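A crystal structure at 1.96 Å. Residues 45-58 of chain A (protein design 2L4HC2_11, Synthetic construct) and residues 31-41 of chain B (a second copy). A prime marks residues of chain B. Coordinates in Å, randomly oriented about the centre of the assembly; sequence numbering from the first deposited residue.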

# COMPACT_ATOMS: atom_id res chain seq x y z
N THR A 45 17.19 16.48 3.83
CA THR A 45 18.21 15.54 3.36
C THR A 45 17.59 14.31 2.74
O THR A 45 16.44 13.97 3.01
CB THR A 45 19.12 15.09 4.50
OG1 THR A 45 18.33 14.39 5.47
CG2 THR A 45 19.77 16.29 5.17
N ALA A 46 18.38 13.61 1.94
CA ALA A 46 17.92 12.37 1.37
C ALA A 46 17.67 11.38 2.51
O ALA A 46 16.67 10.67 2.48
CB ALA A 46 18.91 11.83 0.36
N ASP A 47 18.54 11.34 3.53
CA ASP A 47 18.32 10.42 4.66
C ASP A 47 16.94 10.61 5.28
O ASP A 47 16.25 9.63 5.58
CB ASP A 47 19.38 10.56 5.76
CG ASP A 47 20.71 9.88 5.46
OD1 ASP A 47 20.74 8.99 4.64
OD2 ASP A 47 21.69 10.24 6.07
N GLU A 48 16.56 11.87 5.48
CA GLU A 48 15.27 12.20 6.07
C GLU A 48 14.11 11.77 5.17
O GLU A 48 13.10 11.26 5.66
CB GLU A 48 15.20 13.69 6.36
CG GLU A 48 16.08 14.12 7.53
CD GLU A 48 16.15 15.61 7.70
OE1 GLU A 48 16.71 16.26 6.84
OE2 GLU A 48 15.64 16.11 8.68
N LEU A 49 14.25 11.99 3.87
CA LEU A 49 13.21 11.62 2.91
C LEU A 49 13.07 10.11 2.85
O LEU A 49 11.96 9.57 2.81
CB LEU A 49 13.57 12.17 1.54
CG LEU A 49 13.56 13.70 1.41
CD1 LEU A 49 14.13 14.08 0.05
CD2 LEU A 49 12.15 14.21 1.57
N ILE A 50 14.22 9.42 2.87
CA ILE A 50 14.25 7.97 2.83
C ILE A 50 13.56 7.39 4.06
O ILE A 50 12.82 6.41 3.97
CB ILE A 50 15.69 7.45 2.70
CG1 ILE A 50 16.25 7.83 1.32
CG2 ILE A 50 15.72 5.94 2.88
CD1 ILE A 50 17.74 7.58 1.17
N LYS A 51 13.82 7.99 5.22
CA LYS A 51 13.17 7.54 6.45
C LYS A 51 11.65 7.63 6.34
O LYS A 51 10.94 6.72 6.75
CB LYS A 51 13.65 8.33 7.66
CG LYS A 51 12.99 7.85 8.94
CD LYS A 51 13.52 8.57 10.17
CE LYS A 51 12.78 8.09 11.41
NZ LYS A 51 13.28 8.73 12.65
N GLU A 52 11.15 8.74 5.80
CA GLU A 52 9.71 8.89 5.70
C GLU A 52 9.11 7.87 4.71
O GLU A 52 8.03 7.33 4.96
CB GLU A 52 9.33 10.34 5.36
CG GLU A 52 9.64 11.30 6.52
CD GLU A 52 9.16 12.73 6.36
OE1 GLU A 52 8.08 12.94 5.87
OE2 GLU A 52 9.88 13.61 6.78
N LEU A 53 9.81 7.59 3.62
CA LEU A 53 9.32 6.63 2.64
C LEU A 53 9.35 5.20 3.18
O LEU A 53 8.45 4.41 2.90
CB LEU A 53 10.11 6.78 1.35
CG LEU A 53 9.83 8.09 0.61
CD1 LEU A 53 10.80 8.25 -0.55
CD2 LEU A 53 8.38 8.07 0.10
N ARG A 54 10.38 4.90 3.99
CA ARG A 54 10.55 3.64 4.67
C ARG A 54 9.28 3.36 5.49
O ARG A 54 8.73 2.26 5.43
CB ARG A 54 11.83 3.72 5.54
CG ARG A 54 12.25 2.46 6.28
CD ARG A 54 13.56 2.59 7.04
NE ARG A 54 14.74 2.70 6.16
CZ ARG A 54 15.58 3.75 6.03
NH1 ARG A 54 15.45 4.85 6.76
NH2 ARG A 54 16.57 3.66 5.14
N GLU A 55 8.81 4.39 6.20
CA GLU A 55 7.60 4.30 7.01
C GLU A 55 6.34 4.09 6.15
O GLU A 55 5.47 3.29 6.52
CB GLU A 55 7.49 5.53 7.92
CG GLU A 55 6.23 5.61 8.79
CD GLU A 55 6.05 4.46 9.76
OE1 GLU A 55 6.95 3.68 9.95
OE2 GLU A 55 4.98 4.37 10.32
N ILE A 56 6.24 4.76 5.00
CA ILE A 56 5.11 4.52 4.11
C ILE A 56 5.07 3.07 3.68
O ILE A 56 4.01 2.46 3.65
CB ILE A 56 5.12 5.40 2.83
CG1 ILE A 56 4.95 6.88 3.15
CG2 ILE A 56 4.00 4.93 1.91
CD1 ILE A 56 3.63 7.22 3.79
N ILE A 57 6.22 2.52 3.35
CA ILE A 57 6.23 1.14 2.90
C ILE A 57 5.73 0.22 4.00
O ILE A 57 4.92 -0.66 3.74
CB ILE A 57 7.63 0.74 2.40
CG1 ILE A 57 7.93 1.49 1.10
CG2 ILE A 57 7.71 -0.76 2.20
CD1 ILE A 57 9.37 1.40 0.64
N ARG A 58 6.20 0.45 5.21
CA ARG A 58 5.80 -0.37 6.34
C ARG A 58 4.27 -0.35 6.46
O ARG A 58 3.63 -1.38 6.65
CB ARG A 58 6.50 0.13 7.61
CG ARG A 58 6.36 -0.79 8.82
CD ARG A 58 6.86 -0.15 10.06
NE ARG A 58 6.01 0.98 10.40
CZ ARG A 58 4.77 0.84 10.92
NH1 ARG A 58 4.29 -0.36 11.13
NH2 ARG A 58 4.05 1.91 11.19
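Chain B, residues 31-41: RLKEIQRLTDE

Chain B lies on chain A as one α-helix against another, residues 31-41 running nearly antiparallel to helix 46-58, with a signed crossing angle of -162° and a closest axial approach of 10.3 Å. The register sets Thr39′ beside Ala46 and Gln36′ beside Ile50, each pair with CA atoms 7.0 Å apart, so Leu32′ falls further along, toward the C-terminal end of the chain A stretch. Two knobs lock the surfaces together. Leu32′ (chi1 t, chi2 p) drops into the hollow bounded by Ile50, Leu53, Arg54 and Ile57: its CD2 lies 3.9 Å from Leu53 CB, 3.7 Å from Ile57 CD1 and 3.7 Å from the backbone Arg54 N, while its CD1 meets Ile50 CG2 at 4.1 Å. In return Ile50 (chi1 m, chi2 t) fills the hollow formed by Leu32′, Ile35′, Gln36′ and Thr39′; its CD1 reaches Ile35′ CG2 at 4.1 Å and Thr39′ OG1 at 3.7 Å, and its CG2 packs 3.3 Å from Gln36′ OE1. The Thr39′ hydroxyl that faces this apolar knob spends its proton within its own helix, OG1 donating to Ile35′ O (2.9 Å). Near the start of the chain A helix the small Ala46 makes a shallow contact, CB to Thr39′ OG1 at 3.9 Å. Gln36′ leaves its backbone sideways, but its amide end comes nearer and bonds to chain A through both polar atoms: NE2 donates to Asp47 OD1 (2.8 Å), and OE1 accepts from Arg54 NH2 (3.0 Å), near the guanidinium plane. Water 1 fills in beside this amide, donating to Gln36′ OE1 (2.8 Å) and Asp47 O (2.7 Å) and accepting from Arg54 NH1 (3.2 Å). Asp47 OD1 and Asp40′ OD1 approach to 4.0 Å; water 2 links the two carboxylates, donating to Asp47 OD2 (2.6 Å) and Asp40′ OD1 (2.7 Å).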

# COMPACT_ATOMS: atom_id res chain seq x y z
N ARG B 31 14.52 -1.03 -4.04
CA ARG B 31 15.07 0.11 -4.75
C ARG B 31 15.42 1.22 -3.77
O ARG B 31 16.45 1.89 -3.92
CB ARG B 31 14.08 0.60 -5.83
CG ARG B 31 14.56 1.77 -6.68
CD ARG B 31 15.75 1.42 -7.49
NE ARG B 31 16.19 2.51 -8.35
CZ ARG B 31 15.77 2.69 -9.62
NH1 ARG B 31 14.93 1.83 -10.16
NH2 ARG B 31 16.21 3.72 -10.33
N LEU B 32 14.56 1.41 -2.77
CA LEU B 32 14.79 2.42 -1.76
C LEU B 32 16.10 2.07 -1.01
O LEU B 32 16.89 2.95 -0.71
CB LEU B 32 13.57 2.53 -0.82
CG LEU B 32 13.61 3.67 0.22
CD1 LEU B 32 13.68 4.99 -0.50
CD2 LEU B 32 12.36 3.61 1.11
N LYS B 33 16.31 0.78 -0.72
CA LYS B 33 17.55 0.32 -0.06
C LYS B 33 18.77 0.73 -0.91
O LYS B 33 19.74 1.28 -0.39
CB LYS B 33 17.52 -1.19 0.18
CG LYS B 33 18.74 -1.73 0.91
CD LYS B 33 18.66 -3.24 1.11
CE LYS B 33 18.92 -3.98 -0.19
NZ LYS B 33 18.96 -5.46 0.00
N GLU B 34 18.69 0.47 -2.20
CA GLU B 34 19.71 0.87 -3.17
C GLU B 34 20.02 2.37 -3.07
O GLU B 34 21.19 2.77 -3.07
CB GLU B 34 19.25 0.48 -4.58
CG GLU B 34 20.23 0.77 -5.72
CD GLU B 34 19.68 0.29 -7.05
OE1 GLU B 34 19.02 -0.72 -7.06
OE2 GLU B 34 19.88 0.95 -8.04
N ILE B 35 18.97 3.19 -3.02
CA ILE B 35 19.10 4.65 -2.94
C ILE B 35 19.79 5.04 -1.62
O ILE B 35 20.62 5.95 -1.59
CB ILE B 35 17.73 5.36 -3.11
CG1 ILE B 35 17.17 5.13 -4.53
CG2 ILE B 35 17.86 6.85 -2.85
CD1 ILE B 35 15.72 5.55 -4.69
N GLN B 36 19.41 4.37 -0.53
CA GLN B 36 20.05 4.61 0.76
C GLN B 36 21.54 4.31 0.67
O GLN B 36 22.37 5.05 1.21
CB GLN B 36 19.42 3.77 1.87
CG GLN B 36 20.05 4.04 3.23
CD GLN B 36 19.74 5.42 3.77
OE1 GLN B 36 18.66 5.65 4.32
NE2 GLN B 36 20.67 6.36 3.61
N ARG B 37 21.88 3.22 -0.02
CA ARG B 37 23.27 2.84 -0.24
C ARG B 37 24.03 3.97 -0.95
O ARG B 37 25.11 4.37 -0.52
CB ARG B 37 23.36 1.53 -1.02
CG ARG B 37 24.77 1.04 -1.30
CD ARG B 37 24.78 -0.18 -2.16
NE ARG B 37 24.19 0.08 -3.47
CZ ARG B 37 24.81 0.71 -4.49
NH1 ARG B 37 26.05 1.14 -4.36
NH2 ARG B 37 24.16 0.89 -5.62
N LEU B 38 23.46 4.48 -2.03
CA LEU B 38 24.10 5.56 -2.79
C LEU B 38 24.30 6.81 -1.95
O LEU B 38 25.33 7.49 -2.05
CB LEU B 38 23.26 5.94 -4.00
CG LEU B 38 23.17 4.92 -5.10
CD1 LEU B 38 22.17 5.43 -6.13
CD2 LEU B 38 24.55 4.71 -5.70
N THR B 39 23.29 7.13 -1.14
CA THR B 39 23.32 8.30 -0.29
C THR B 39 24.49 8.19 0.68
O THR B 39 25.28 9.13 0.84
CB THR B 39 21.98 8.46 0.50
OG1 THR B 39 20.90 8.63 -0.43
CG2 THR B 39 22.03 9.65 1.44
N ASP B 40 24.60 7.01 1.31
CA ASP B 40 25.66 6.73 2.27
C ASP B 40 27.03 6.75 1.57
O ASP B 40 28.01 7.26 2.13
CB ASP B 40 25.43 5.38 2.97
CG ASP B 40 24.26 5.34 3.97
OD1 ASP B 40 23.75 6.36 4.37
OD2 ASP B 40 23.90 4.24 4.35
N GLU B 41 27.09 6.21 0.35
CA GLU B 41 28.32 6.13 -0.42
C GLU B 41 28.75 7.50 -0.94
O GLU B 41 29.92 7.70 -1.28
CB GLU B 41 28.18 5.16 -1.60
CG GLU B 41 28.03 3.69 -1.24
CD GLU B 41 27.83 2.81 -2.46
OE1 GLU B 41 27.68 3.36 -3.53
OE2 GLU B 41 27.82 1.61 -2.33
O HOH W 1 17.45 7.31 6.21
O HOH W 2 23.62 9.00 4.81